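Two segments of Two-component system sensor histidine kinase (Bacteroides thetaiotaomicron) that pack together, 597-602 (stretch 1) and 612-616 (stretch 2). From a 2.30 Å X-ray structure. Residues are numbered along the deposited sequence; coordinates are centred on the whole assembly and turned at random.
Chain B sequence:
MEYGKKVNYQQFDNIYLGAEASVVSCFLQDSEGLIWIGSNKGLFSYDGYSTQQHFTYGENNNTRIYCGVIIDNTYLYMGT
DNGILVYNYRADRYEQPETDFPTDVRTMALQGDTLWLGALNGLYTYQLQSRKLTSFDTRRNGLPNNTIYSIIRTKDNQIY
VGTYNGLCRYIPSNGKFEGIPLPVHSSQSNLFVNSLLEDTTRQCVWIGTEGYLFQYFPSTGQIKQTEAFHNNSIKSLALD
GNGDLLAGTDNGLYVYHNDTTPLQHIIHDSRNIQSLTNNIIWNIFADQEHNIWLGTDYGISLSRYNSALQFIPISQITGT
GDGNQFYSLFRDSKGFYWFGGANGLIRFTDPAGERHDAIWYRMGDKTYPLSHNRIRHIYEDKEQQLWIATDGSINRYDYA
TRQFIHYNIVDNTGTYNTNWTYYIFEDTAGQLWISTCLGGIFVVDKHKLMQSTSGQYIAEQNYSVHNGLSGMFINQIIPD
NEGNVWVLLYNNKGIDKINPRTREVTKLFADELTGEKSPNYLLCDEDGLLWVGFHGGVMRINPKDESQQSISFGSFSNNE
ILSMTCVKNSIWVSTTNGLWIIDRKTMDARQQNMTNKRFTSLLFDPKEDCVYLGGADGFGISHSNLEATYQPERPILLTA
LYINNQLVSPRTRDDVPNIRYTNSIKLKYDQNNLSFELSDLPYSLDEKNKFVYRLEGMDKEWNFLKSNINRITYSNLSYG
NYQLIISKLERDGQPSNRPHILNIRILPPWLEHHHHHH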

# COMPACT_ATOMS: atom_id res chain seq x y z
N LYS B 597 -11.87 8.38 17.90
CA LYS B 597 -11.56 6.95 17.68
C LYS B 597 -11.94 6.11 18.89
O LYS B 597 -11.88 6.59 20.03
N ARG B 598 -12.33 4.86 18.63
CA ARG B 598 -12.77 3.97 19.68
C ARG B 598 -11.85 2.72 19.70
O ARG B 598 -11.49 2.16 18.65
N PHE B 599 -11.42 2.35 20.87
CA PHE B 599 -10.31 1.46 20.97
C PHE B 599 -10.78 0.17 21.49
O PHE B 599 -11.43 0.16 22.50
N THR B 600 -10.48 -0.92 20.79
CA THR B 600 -10.99 -2.23 21.18
C THR B 600 -9.87 -3.05 21.85
O THR B 600 -10.05 -4.22 22.17
N SER B 601 -8.75 -2.39 22.13
CA SER B 601 -7.60 -3.06 22.72
C SER B 601 -6.76 -2.07 23.54
O SER B 601 -6.61 -0.93 23.12
N LEU B 602 -6.21 -2.48 24.66
CA LEU B 602 -5.33 -1.57 25.45
C LEU B 602 -4.05 -2.30 26.01
O LEU B 602 -4.14 -3.47 26.40
N TYR B 612 -0.66 1.81 24.69
CA TYR B 612 -1.06 1.52 23.31
C TYR B 612 -2.56 1.30 23.26
O TYR B 612 -3.10 0.53 24.07
N LEU B 613 -3.21 1.96 22.30
CA LEU B 613 -4.65 1.89 22.23
C LEU B 613 -5.02 1.34 20.84
O LEU B 613 -4.85 2.01 19.82
N GLY B 614 -5.45 0.10 20.79
CA GLY B 614 -5.54 -0.57 19.49
C GLY B 614 -6.92 -0.41 18.97
O GLY B 614 -7.89 -0.41 19.74
N GLY B 615 -7.03 -0.18 17.68
CA GLY B 615 -8.30 0.15 17.08
C GLY B 615 -8.31 -0.26 15.64
O GLY B 615 -7.77 -1.29 15.30
N ALA B 616 -8.97 0.55 14.79
CA ALA B 616 -9.19 0.20 13.40
C ALA B 616 -7.97 0.58 12.57
O ALA B 616 -7.62 1.75 12.48

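Stretch 2 enters the contact as a β-strand already under way, and its first residue gives the partner more backbone than side chain. Y612 sets off sideways from stretch 1, chi1 m at -64° and chi2 at -86°, and the end of its side chain leads away; Y612 CB, its nearest side-chain atom, stays 5.6 Å from L602 C. What Y612 contributes is its carbonyl: L602 CA lies 3.4 Å from Y612 O, a CA-H...O contact of the kind that fills the space between hydrogen-bonded pairs in an antiparallel sheet.

L613 supplies most of the side-chain packing. It pairs with L602 as an antiparallel, non-hydrogen-bonded pair, the two CA atoms 4.8 Å apart, and both side chains rise on the same face of the sheet. There they meet, L602 CD2 to L613 CD2 at 3.6 Å. L602 uses the common m,t rotamer (-61°, 160°), and its end comes nearer to stretch 2 than its CA-to-CB bond alone would suggest. L613 has chi1 m at -58° but chi2 at 93°, between wells. Its CB also sits over one face of the F599 ring, 3.8 Å from the centroid and 16° off the ring normal, a CH-pi contact. F599 points toward stretch 2 with chi1 m at -60° and chi2 at -65°, and the same contact puts F599 CG 3.7 Å from L613 CB. L613 is thus in apolar contact with both F599 and L602, and the three form a small buried cluster. Beneath it, L613 CA makes a further CA-H...O contact with S601 O at 3.5 Å.

At G614 the rule changes from filling space to leaving it empty. This residue pairs with S601 in the hydrogen-bonded register, and G614 N donates to S601 O at 2.8 Å with a nearly straight 163° angle. In return G614 O accepts from T600 N at 2.8 Å, at a more bent 133°, and weakly from S601 N at 3.2 Å. One carbonyl therefore serves two successive amides. G614 O also lies near the plane of the F599 ring, at its edge. S601, chi1 t at -157°, directs its CB to the face opposite the leucines, the face a CB on G614 would also take: an ideal one would lie 2.9 Å from S601 CB, a clash. With no CB in the way at glycine, G614 CA and S601 CA sit 4.6 Å apart.

G615 continues the economy. Its CA sits at the F599 ring edge, 4.4 Å from F599 CD1, and 4.1 Å from T600 OG1. T600 points sideways in rotamer p (46°), its hydroxyl hydrogen-bonded elsewhere in the structure. An ideal CB on G615 would be tight against both R598 O (3.3 Å) and F599 CD1 (3.4 Å). R598 itself points away, and A616 makes no contact. The lesson is of backbone hydrogen bonds carrying the polar pairing, with L602 and L613 meeting on one face of the sheet and the F599 ring covering L613 CB.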

# COMPACT_ATOMS: atom_id res chain seq x y z
CB LYS B 597 -10.08 6.74 17.39
CG LYS B 597 -9.62 7.43 16.14
CD LYS B 597 -9.82 6.59 14.90
CE LYS B 597 -8.89 7.10 13.79
NZ LYS B 597 -7.63 7.61 14.41
CB ARG B 598 -14.23 3.62 19.51
CG ARG B 598 -15.19 4.89 19.50
CD ARG B 598 -15.16 5.64 20.84
NE ARG B 598 -16.10 6.75 20.89
CZ ARG B 598 -15.76 8.02 21.12
NH1 ARG B 598 -14.49 8.36 21.32
NH2 ARG B 598 -16.68 8.94 21.15
CB PHE B 599 -9.22 2.09 21.83
CG PHE B 599 -8.71 3.42 21.26
CD1 PHE B 599 -8.03 3.46 20.02
CD2 PHE B 599 -8.94 4.60 21.93
CE1 PHE B 599 -7.57 4.65 19.49
CE2 PHE B 599 -8.50 5.82 21.40
CZ PHE B 599 -7.83 5.85 20.19
CB THR B 600 -11.48 -2.97 19.97
OG1 THR B 600 -10.47 -2.81 18.99
CG2 THR B 600 -12.81 -2.39 19.44
CB SER B 601 -6.72 -3.56 21.55
OG SER B 601 -5.97 -4.60 22.12
CB LEU B 602 -6.08 -0.89 26.61
CG LEU B 602 -7.29 0.05 26.39
CD1 LEU B 602 -8.16 0.19 27.66
CD2 LEU B 602 -6.93 1.47 25.85
CB TYR B 612 -0.33 0.28 22.77
CG TYR B 612 1.17 0.53 22.72
CD1 TYR B 612 1.77 1.13 21.60
CD2 TYR B 612 1.98 0.21 23.78
CE1 TYR B 612 3.12 1.39 21.57
CE2 TYR B 612 3.39 0.46 23.73
CZ TYR B 612 3.93 1.06 22.65
OH TYR B 612 5.28 1.30 22.64
CB LEU B 613 -5.26 3.25 22.49
CG LEU B 613 -4.92 3.92 23.83
CD1 LEU B 613 -3.69 4.88 23.77
CD2 LEU B 613 -6.14 4.68 24.37
CB ALA B 616 -10.44 0.92 12.88